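Local coordinates for protein flap endonuclease 1 (Desulfurococcus amylolyticus, PDB 3ORY) that probably cuts single-stranded 5' flaps from branched DNA formed in replication and repair, as other flap endonucleases of the XPG family do, at residues Tyr91-Lys96 and Glu144-Ala149; Ser73-Arg78 and Lys150-Ala155; Leu233-Glu238 and Lys263-Val268; Ile243-Gly248 and Asp254-Ile259. One frame throughout, in Å; residues are numbered along the deposited sequence.

Interaction 1: residues Tyr91-Lys96 and Glu144-Ala149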
# COMPACT_ATOMS: atom_id res chain seq x y z
N TYR A 91 -10.41 -2.07 -5.90
CA TYR A 91 -9.85 -1.47 -4.70
C TYR A 91 -10.68 -1.86 -3.49
O TYR A 91 -11.86 -2.19 -3.63
CB TYR A 91 -9.76 0.06 -4.84
CG TYR A 91 -8.64 0.49 -5.77
CD1 TYR A 91 -7.38 0.84 -5.26
CD2 TYR A 91 -8.83 0.52 -7.15
CE1 TYR A 91 -6.34 1.24 -6.12
CE2 TYR A 91 -7.80 0.91 -8.01
CZ TYR A 91 -6.57 1.26 -7.49
OH TYR A 91 -5.57 1.63 -8.35
N VAL A 92 -10.07 -1.85 -2.31
CA VAL A 92 -10.80 -2.10 -1.09
C VAL A 92 -10.48 -0.99 -0.09
O VAL A 92 -9.31 -0.69 0.15
CB VAL A 92 -10.53 -3.52 -0.50
CG1 VAL A 92 -9.04 -3.78 -0.30
CG2 VAL A 92 -11.33 -3.73 0.81
N PHE A 93 -11.53 -0.39 0.48
CA PHE A 93 -11.34 0.71 1.41
C PHE A 93 -11.75 0.33 2.82
O PHE A 93 -12.74 -0.38 3.03
CB PHE A 93 -12.11 1.95 0.92
CG PHE A 93 -11.51 2.58 -0.30
CD1 PHE A 93 -10.39 3.39 -0.19
CD2 PHE A 93 -12.06 2.36 -1.56
CE1 PHE A 93 -9.82 3.99 -1.34
CE2 PHE A 93 -11.50 2.93 -2.71
CZ PHE A 93 -10.37 3.75 -2.59
N ASP A 94 -10.97 0.85 3.77
CA ASP A 94 -11.06 0.54 5.19
C ASP A 94 -12.40 0.99 5.73
O ASP A 94 -13.00 1.94 5.22
CB ASP A 94 -9.93 1.28 5.92
CG ASP A 94 -9.52 0.61 7.22
OD1 ASP A 94 -8.53 -0.16 7.20
OD2 ASP A 94 -10.18 0.85 8.26
N GLY A 95 -12.87 0.31 6.77
CA GLY A 95 -14.10 0.68 7.46
C GLY A 95 -13.95 1.94 8.30
O GLY A 95 -14.94 2.56 8.68
N LYS A 96 -12.71 2.33 8.58
CA LYS A 96 -12.44 3.53 9.38
C LYS A 96 -11.81 4.62 8.52
O LYS A 96 -11.07 4.33 7.58
CB LYS A 96 -11.52 3.20 10.57
CG LYS A 96 -12.17 2.31 11.65
CD LYS A 96 -13.50 2.91 12.13
CE LYS A 96 -14.31 1.90 12.95
NZ LYS A 96 -13.55 1.48 14.17
N GLU A 144 -11.79 13.26 3.15
CA GLU A 144 -12.20 13.93 1.90
C GLU A 144 -11.42 13.39 0.69
O GLU A 144 -12.01 13.19 -0.38
CB GLU A 144 -12.07 15.47 2.01
CG GLU A 144 -12.25 16.22 0.67
CD GLU A 144 -12.17 17.75 0.79
OE1 GLU A 144 -11.61 18.27 1.78
OE2 GLU A 144 -12.67 18.45 -0.12
N MET A 145 -10.12 13.15 0.85
CA MET A 145 -9.32 12.58 -0.24
C MET A 145 -9.76 11.15 -0.58
O MET A 145 -9.78 10.76 -1.75
CB MET A 145 -7.83 12.61 0.11
CG MET A 145 -7.27 14.03 0.25
SD MET A 145 -5.78 14.11 1.29
CE MET A 145 -4.66 13.17 0.31
N VAL A 146 -10.15 10.39 0.45
CA VAL A 146 -10.69 9.04 0.25
C VAL A 146 -12.02 9.11 -0.52
O VAL A 146 -12.24 8.36 -1.47
CB VAL A 146 -10.84 8.28 1.60
CG1 VAL A 146 -11.60 6.96 1.41
CG2 VAL A 146 -9.45 8.03 2.22
N ARG A 147 -12.90 10.02 -0.09
CA ARG A 147 -14.16 10.26 -0.79
C ARG A 147 -13.92 10.57 -2.27
O ARG A 147 -14.57 9.99 -3.13
CB ARG A 147 -14.92 11.41 -0.11
CG ARG A 147 -16.24 11.82 -0.77
CD ARG A 147 -17.09 12.67 0.21
NE ARG A 147 -17.34 11.94 1.47
CZ ARG A 147 -16.85 12.28 2.67
NH1 ARG A 147 -16.07 13.35 2.80
NH2 ARG A 147 -17.15 11.54 3.74
N ASP A 148 -13.00 11.49 -2.56
CA ASP A 148 -12.69 11.84 -3.95
C ASP A 148 -12.13 10.67 -4.74
O ASP A 148 -12.47 10.49 -5.91
CB ASP A 148 -11.73 13.05 -4.01
CG ASP A 148 -12.39 14.34 -3.51
OD1 ASP A 148 -13.64 14.39 -3.48
OD2 ASP A 148 -11.66 15.28 -3.14
N ALA A 149 -11.29 9.86 -4.09
CA ALA A 149 -10.73 8.66 -4.71
C ALA A 149 -11.84 7.68 -5.11
O ALA A 149 -11.81 7.13 -6.22
CB ALA A 149 -9.73 7.98 -3.77

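Interaction 2: residues Ser73-Arg78 and Lys150-Ala155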
# COMPACT_ATOMS: atom_id res chain seq x y z
N SER A 73 -3.94 11.84 -9.07
CA SER A 73 -3.10 11.67 -10.25
C SER A 73 -2.58 10.24 -10.34
O SER A 73 -2.70 9.58 -11.37
CB SER A 73 -1.94 12.65 -10.21
OG SER A 73 -1.22 12.60 -11.42
N GLY A 74 -2.00 9.76 -9.24
CA GLY A 74 -1.60 8.36 -9.13
C GLY A 74 -2.72 7.39 -9.39
O GLY A 74 -2.59 6.46 -10.20
N LEU A 75 -3.86 7.60 -8.72
CA LEU A 75 -4.97 6.69 -8.87
C LEU A 75 -5.45 6.62 -10.33
O LEU A 75 -5.74 5.54 -10.83
CB LEU A 75 -6.11 7.08 -7.94
CG LEU A 75 -7.24 6.06 -7.74
CD1 LEU A 75 -6.74 4.78 -7.10
CD2 LEU A 75 -8.31 6.67 -6.86
N PHE A 76 -5.53 7.77 -10.98
CA PHE A 76 -5.94 7.83 -12.38
C PHE A 76 -4.95 7.11 -13.30
O PHE A 76 -5.29 6.11 -13.94
CB PHE A 76 -6.13 9.29 -12.80
CG PHE A 76 -6.58 9.47 -14.23
CD1 PHE A 76 -7.81 8.97 -14.67
CD2 PHE A 76 -5.78 10.17 -15.14
CE1 PHE A 76 -8.22 9.16 -16.00
CE2 PHE A 76 -6.19 10.36 -16.47
CZ PHE A 76 -7.41 9.86 -16.89
N TYR A 77 -3.72 7.60 -13.34
CA TYR A 77 -2.74 7.11 -14.30
C TYR A 77 -2.27 5.69 -14.05
O TYR A 77 -2.09 4.92 -14.99
CB TYR A 77 -1.55 8.08 -14.42
CG TYR A 77 -1.94 9.39 -15.09
CD1 TYR A 77 -2.30 9.43 -16.45
CD2 TYR A 77 -1.96 10.59 -14.37
CE1 TYR A 77 -2.66 10.63 -17.07
CE2 TYR A 77 -2.32 11.80 -14.99
CZ TYR A 77 -2.67 11.80 -16.33
OH TYR A 77 -3.04 12.98 -16.94
N ARG A 78 -2.09 5.32 -12.77
CA ARG A 78 -1.66 3.97 -12.43
C ARG A 78 -2.75 2.95 -12.72
O ARG A 78 -2.46 1.86 -13.21
CB ARG A 78 -1.21 3.88 -10.97
CG ARG A 78 -0.85 2.48 -10.48
CD ARG A 78 0.34 1.89 -11.25
NE ARG A 78 1.51 2.77 -11.24
CZ ARG A 78 2.75 2.36 -11.46
NH1 ARG A 78 3.00 1.08 -11.69
NH2 ARG A 78 3.75 3.23 -11.43
N LYS A 150 -12.80 7.47 -4.21
CA LYS A 150 -13.95 6.62 -4.50
C LYS A 150 -14.76 7.18 -5.68
O LYS A 150 -15.13 6.43 -6.57
CB LYS A 150 -14.84 6.44 -3.26
CG LYS A 150 -14.21 5.58 -2.16
CD LYS A 150 -15.01 5.66 -0.86
CE LYS A 150 -14.38 4.75 0.19
NZ LYS A 150 -15.09 4.86 1.50
N SER A 151 -15.02 8.49 -5.67
CA SER A 151 -15.74 9.14 -6.77
C SER A 151 -15.01 8.98 -8.10
O SER A 151 -15.65 8.74 -9.12
CB SER A 151 -15.95 10.64 -6.50
OG SER A 151 -16.79 10.82 -5.37
N LEU A 152 -13.69 9.11 -8.08
CA LEU A 152 -12.91 8.95 -9.31
C LEU A 152 -13.02 7.52 -9.87
O LEU A 152 -13.22 7.33 -11.08
CB LEU A 152 -11.44 9.34 -9.09
CG LEU A 152 -10.51 9.12 -10.30
CD1 LEU A 152 -10.92 10.00 -11.52
CD2 LEU A 152 -9.05 9.38 -9.91
N LEU A 153 -12.88 6.53 -9.00
CA LEU A 153 -13.00 5.13 -9.41
C LEU A 153 -14.38 4.85 -10.01
O LEU A 153 -14.47 4.19 -11.05
CB LEU A 153 -12.66 4.17 -8.26
CG LEU A 153 -11.22 4.27 -7.74
CD1 LEU A 153 -11.05 3.53 -6.41
CD2 LEU A 153 -10.19 3.77 -8.77
N ASP A 154 -15.44 5.36 -9.35
CA ASP A 154 -16.80 5.27 -9.89
C ASP A 154 -16.86 5.81 -11.32
O ASP A 154 -17.39 5.15 -12.22
CB ASP A 154 -17.81 6.06 -9.04
CG ASP A 154 -18.01 5.46 -7.64
OD1 ASP A 154 -17.55 4.33 -7.39
OD2 ASP A 154 -18.63 6.14 -6.80
N ALA A 155 -16.31 7.00 -11.53
CA ALA A 155 -16.27 7.61 -12.87
C ALA A 155 -15.50 6.75 -13.88
O ALA A 155 -15.85 6.71 -15.07
CB ALA A 155 -15.69 9.01 -12.80

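Interaction 3: residues Leu233-Glu238 and Lys263-Val268. With PO4 (phosphate ion), chain C.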
# COMPACT_ATOMS: atom_id res chain seq x y z
N LEU A 233 10.36 -19.93 5.88
CA LEU A 233 10.76 -19.33 7.15
C LEU A 233 10.75 -20.33 8.31
O LEU A 233 11.31 -20.07 9.36
CB LEU A 233 9.89 -18.12 7.49
CG LEU A 233 10.17 -16.80 6.75
CD1 LEU A 233 9.25 -15.70 7.24
CD2 LEU A 233 11.62 -16.38 6.92
N GLY A 234 10.09 -21.47 8.10
CA GLY A 234 9.95 -22.50 9.14
C GLY A 234 9.08 -22.05 10.30
O GLY A 234 9.37 -22.38 11.46
N ILE A 235 8.04 -21.28 10.00
CA ILE A 235 7.14 -20.73 11.02
C ILE A 235 5.66 -21.02 10.70
O ILE A 235 5.31 -21.29 9.56
CB ILE A 235 7.32 -19.19 11.21
CG1 ILE A 235 7.01 -18.42 9.92
CG2 ILE A 235 8.74 -18.86 11.71
CD1 ILE A 235 6.99 -16.91 10.09
N THR A 236 4.82 -20.97 11.73
CA THR A 236 3.38 -21.11 11.56
C THR A 236 2.78 -19.74 11.24
O THR A 236 3.45 -18.71 11.40
CB THR A 236 2.73 -21.63 12.85
OG1 THR A 236 2.93 -20.66 13.89
CG2 THR A 236 3.32 -22.99 13.28
N LEU A 237 1.52 -19.72 10.82
CA LEU A 237 0.81 -18.47 10.61
C LEU A 237 0.73 -17.67 11.93
O LEU A 237 0.91 -16.45 11.93
CB LEU A 237 -0.59 -18.70 10.03
CG LEU A 237 -1.48 -17.45 9.84
CD1 LEU A 237 -0.84 -16.40 8.92
CD2 LEU A 237 -2.88 -17.82 9.32
N GLU A 238 0.47 -18.35 13.04
CA GLU A 238 0.47 -17.66 14.35
C GLU A 238 1.81 -16.99 14.63
O GLU A 238 1.84 -15.85 15.11
CB GLU A 238 0.06 -18.60 15.50
CG GLU A 238 -1.45 -18.88 15.52
CD GLU A 238 -1.90 -19.62 16.77
OE1 GLU A 238 -1.19 -19.55 17.81
OE2 GLU A 238 -2.97 -20.25 16.72
N LYS A 263 15.00 -9.37 14.14
CA LYS A 263 15.01 -9.70 15.56
C LYS A 263 13.69 -10.32 15.99
O LYS A 263 13.68 -11.33 16.71
CB LYS A 263 15.32 -8.47 16.41
CG LYS A 263 15.39 -8.72 17.93
CD LYS A 263 16.53 -9.67 18.35
CE LYS A 263 17.03 -9.31 19.76
NZ LYS A 263 18.02 -10.29 20.31
N ALA A 264 12.58 -9.73 15.54
CA ALA A 264 11.25 -10.27 15.82
C ALA A 264 11.15 -11.72 15.34
O ALA A 264 10.64 -12.56 16.06
CB ALA A 264 10.15 -9.40 15.17
N LEU A 265 11.66 -12.00 14.14
CA LEU A 265 11.61 -13.36 13.58
C LEU A 265 12.43 -14.33 14.42
O LEU A 265 12.01 -15.46 14.70
CB LEU A 265 12.11 -13.36 12.13
CG LEU A 265 12.40 -14.74 11.52
CD1 LEU A 265 11.11 -15.54 11.29
CD2 LEU A 265 13.20 -14.60 10.22
N GLN A 266 13.61 -13.87 14.83
CA GLN A 266 14.51 -14.65 15.66
C GLN A 266 13.84 -14.98 17.00
O GLN A 266 13.85 -16.13 17.43
CB GLN A 266 15.82 -13.87 15.88
CG GLN A 266 17.07 -14.70 15.84
CD GLN A 266 18.33 -13.84 15.90
OE1 GLN A 266 18.31 -12.74 16.44
NE2 GLN A 266 19.42 -14.34 15.34
N LEU A 267 13.22 -13.97 17.62
CA LEU A 267 12.59 -14.14 18.93
C LEU A 267 11.39 -15.10 18.96
O LEU A 267 11.27 -15.95 19.86
CB LEU A 267 12.16 -12.79 19.52
CG LEU A 267 13.27 -11.82 19.93
CD1 LEU A 267 12.67 -10.50 20.43
CD2 LEU A 267 14.21 -12.43 20.98
N VAL A 268 10.50 -14.94 17.98
CA VAL A 268 9.32 -15.78 17.90
C VAL A 268 9.72 -17.24 17.67
O VAL A 268 9.14 -18.14 18.27
CB VAL A 268 8.35 -15.27 16.80
CG1 VAL A 268 7.29 -16.30 16.50
CG2 VAL A 268 7.69 -13.95 17.26
P PO4 C . 16.17 -5.65 11.83
O1 PO4 C . 15.72 -4.22 12.03
O2 PO4 C . 16.02 -6.41 13.14
O3 PO4 C . 15.37 -6.29 10.73
O4 PO4 C . 17.63 -5.67 11.42

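Interaction 4: residues Ile243-Gly248 and Asp254-Ile259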
# COMPACT_ATOMS: atom_id res chain seq x y z
N ILE A 243 5.08 -11.97 14.78
CA ILE A 243 6.12 -11.09 14.27
C ILE A 243 5.54 -9.69 14.03
O ILE A 243 6.12 -8.68 14.45
CB ILE A 243 6.81 -11.64 12.99
CG1 ILE A 243 7.63 -12.89 13.33
CG2 ILE A 243 7.75 -10.58 12.39
CD1 ILE A 243 8.05 -13.70 12.10
N GLY A 244 4.36 -9.65 13.40
CA GLY A 244 3.68 -8.37 13.15
C GLY A 244 3.35 -7.60 14.41
O GLY A 244 3.49 -6.36 14.45
N ILE A 245 2.90 -8.32 15.44
CA ILE A 245 2.55 -7.73 16.73
C ILE A 245 3.78 -7.11 17.40
O ILE A 245 3.70 -6.03 18.01
CB ILE A 245 1.84 -8.76 17.65
CG1 ILE A 245 0.45 -9.11 17.08
CG2 ILE A 245 1.72 -8.24 19.08
CD1 ILE A 245 -0.25 -10.32 17.73
N LEU A 246 4.93 -7.79 17.28
CA LEU A 246 6.17 -7.26 17.84
C LEU A 246 6.58 -5.97 17.14
O LEU A 246 7.15 -5.06 17.76
CB LEU A 246 7.30 -8.29 17.77
CG LEU A 246 7.14 -9.49 18.71
CD1 LEU A 246 8.34 -10.42 18.58
CD2 LEU A 246 6.99 -9.02 20.14
N LEU A 247 6.30 -5.92 15.84
CA LEU A 247 6.61 -4.73 15.05
C LEU A 247 5.60 -3.59 15.26
O LEU A 247 5.97 -2.41 15.22
CB LEU A 247 6.73 -5.11 13.57
CG LEU A 247 7.83 -6.13 13.23
CD1 LEU A 247 7.84 -6.39 11.72
CD2 LEU A 247 9.20 -5.65 13.70
N GLY A 248 4.35 -3.95 15.50
CA GLY A 248 3.31 -2.98 15.80
C GLY A 248 2.13 -2.99 14.84
O GLY A 248 2.32 -2.90 13.63
N ASP A 254 3.00 1.31 18.35
CA ASP A 254 4.44 1.49 18.58
C ASP A 254 5.24 0.19 18.59
O ASP A 254 6.47 0.21 18.55
CB ASP A 254 4.67 2.26 19.88
CG ASP A 254 4.08 3.65 19.84
OD1 ASP A 254 4.09 4.28 18.76
OD2 ASP A 254 3.60 4.13 20.89
N GLY A 255 4.54 -0.95 18.63
CA GLY A 255 5.20 -2.25 18.79
C GLY A 255 6.02 -2.32 20.06
O GLY A 255 5.67 -1.71 21.08
N PHE A 256 7.13 -3.04 20.00
CA PHE A 256 8.02 -3.18 21.16
C PHE A 256 9.37 -2.55 20.87
O PHE A 256 9.92 -2.71 19.78
CB PHE A 256 8.12 -4.65 21.56
CG PHE A 256 6.81 -5.22 22.09
CD1 PHE A 256 6.56 -5.25 23.46
CD2 PHE A 256 5.82 -5.66 21.22
CE1 PHE A 256 5.35 -5.76 23.96
CE2 PHE A 256 4.60 -6.16 21.70
CZ PHE A 256 4.36 -6.21 23.08
N GLU A 257 9.90 -1.81 21.84
CA GLU A 257 11.06 -0.95 21.65
C GLU A 257 12.31 -1.70 21.20
O GLU A 257 12.68 -2.71 21.79
CB GLU A 257 11.38 -0.17 22.94
CG GLU A 257 10.23 0.70 23.43
CD GLU A 257 10.43 1.23 24.84
OE1 GLU A 257 9.42 1.54 25.51
OE2 GLU A 257 11.60 1.33 25.28
N GLY A 258 12.95 -1.18 20.15
CA GLY A 258 14.20 -1.73 19.66
C GLY A 258 14.07 -2.99 18.82
O GLY A 258 15.08 -3.57 18.42
N ILE A 259 12.84 -3.44 18.55
CA ILE A 259 12.66 -4.70 17.83
C ILE A 259 12.31 -4.50 16.35
O ILE A 259 11.21 -4.07 16.02
CB ILE A 259 11.68 -5.65 18.56
CG1 ILE A 259 12.22 -5.95 19.97
CG2 ILE A 259 11.52 -6.95 17.78
CD1 ILE A 259 11.25 -6.66 20.88

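Interaction 1: residues Tyr91-Lys96 and Glu144-Ala149
Asp94, which directly follows the Phe93 that packs on Val146 and Ala149, has a carboxylate gripped at both oxygens. OD1 forms a salt bridge with Lys101 and accepts the backbone N of Gly167. Asp94 OD2 uses its anti lone pair to accept Lys96 N at 2.9 Å (N-H...O 158°), an Asx turn that fixes the course of the chain as it leaves the strand. Just before this turn, Phe93 turns its side chain toward helix 143-156. Strand 88-93 lies between parallel strands 37-41 and 160-162, and the helix leads into strand 160-162, so the contact joins helix to sheet in the last limb of a beta-alpha-beta crossover. Val146 brings CG1 to Phe93 CD1 at 4.1 Å, the two side chains sliding past each other in opposite directions. In Val146 a chi1 of 172° sets CG1 opposite the backbone N and presents that methyl to the ring. One helical turn on, the CB of Ala149 approaches Phe93 CZ at 4.4 Å; both methyls come at the ring obliquely. Lys150 and Leu153 also press on Phe93, while Val146 touches Tyr43 and Ala149 touches Leu46, both on helix 42-52.

Interaction 2: residues Ser73-Arg78 and Lys150-Ala155
Two helices packed nearly in parallel, 70-84 and 143-156, meet in a buried seam through Leu75, Phe76, Leu152 and Leu153. The axes of the short segments approach to 10.5 Å and cross at -21°, and the join is wholly apolar. Leu75 lays CD2 against Leu153 CG at 3.9 Å, and Leu153 CD2 returns the contact at Leu75 CG, also 3.9 Å. The two side chains cross at about a right angle, so each isobutyl end lies across the other. Leu152 swings CG to the far side from its own N (chi1 176°), which brings its CD2 to Leu75 CD2 at 4.1 Å and to Phe76 CB at the same 4.1 Å. The ring of Phe76 then passes on to helices 315-325 and 330-347, its CD2 standing 3.5 Å above the centre of the Tyr77 ring. Replacing Leu75 with an alanine would probably open a gap between the helices and take from Leu153 CG and CD2, and from Leu152 CD2, the branched end they rest on. Leu75 and Leu153 also both rest on Tyr91 of strand 88-93: two helices side by side on one sheet, as in the layered alpha/beta core of PIN-like nucleases.

Interaction 3: residues Leu233-Glu238 and Lys263-Val268
Leu265, on helix 261-271, points its side chain at Leu233 and Ile235, where the chain passes from helix 226-233 to helix 237-247. Helices 237-247 and 261-271 with the loop between them are consistent with the helix-two-turn-helix (H2TH) DNA-binding motif of the flap endonuclease family. From CB, the side chain of Leu265 extends to a CG trans to the main-chain N (chi1 168°), and neither atom comes within 4.2 Å of residues 233-238. The fork does the touching. Leu265 CD1 meets Ile235 CG2 at 4.1 Å, the two side chains crossing at about a right angle, and it also rests on Ile243. The other branch, Leu265 CD2, meets Leu233 CD2 at 4.1 Å, methyl to methyl. The two branches thus bridge the bend between the helices. Gly234 makes that bend with positive phi (68°) in a Schellman motif, and Thr236, at the N-cap position, then starts helix 237-247 by holding Asn239 N with OG1. The carbonyl of Leu233 is bonded by Lys269 NZ, a second tie to the helix of Leu265. At the beginning of that helix sits a phosphate, probably from the crystallisation liquor; its place may resemble that of a DNA backbone phosphate. It is bonded by Lys262 N, and Lys263 N donates to its O2 at a long 3.3 Å (N-H...O 155°).

Interaction 4: residues Ile243-Gly248 and Asp254-Ile259
The ring of Phe256 sets one edge against the end of helix 237-247: the carbonyl oxygens of Ile245 and Leu246 both lie in the ring plane, Ile245 O 3.8 Å from Phe256 CE2. Leu246 comes at the ring obliquely, its CD2 3.7 Å from Phe256 CD2, while Val290 and Ser284 also touch the Phe256 side chain. Phe256 holds CG beside its backbone N (chi1 -66°), on the side where that N donates to Leu246 O at 3.0 Å. This bond is moderately bent (N-H...O 152°, C=O...N 149°), with the donor tilted out of the carbonyl plane. With an alanine in place of Phe256, Leu246 CD2 would probably lose its neighbour and a gap would open beside the helix end. The chain passes the helix terminus with two glycines close together, Gly248 CA and Gly255 CA being 3.6 Å apart; a CB on either would clash with the other segment. Beyond Phe256 a type II turn to Ile259, with Gly258 in its third place, folds back to the helix. There Leu247 CD2 lies 3.5 Å from Ile259 O, and Ile259 CG2 is 4.4 Å from Leu246 CB. The loop then enters helix 261-271, as in a helix-two-turn-helix motif. Helix-end carbonyls find donors in this loop, Leu246 O in Phe256 N and Ile245 O in Asn252 ND2, so the turn stays joined to the helix by polar bonds as well as by apolar contacts.

How the interactions relate
From the N terminus, interaction 2 opens first on helix 70-84 and interaction 1 next, on strand 88-93. Helix 143-156 closes both, 144-149 before 150-155, so interaction 1 nests inside the loop of interaction 2. The two touch, and together they fasten a pair of helices to the central sheet. Later in the chain, interaction 3 opens at 233-238 and closes at 263-268; within its loop, interaction 4 spans the short turn after helix 237-247. These two also touch, through Leu265 with Ile243 and Val268 with Leu246, and bind helices 237-247 and 261-271 into one unit. Interactions 1 and 3 lie on opposite sides of the chain's centre, their own centres about 33 Å apart.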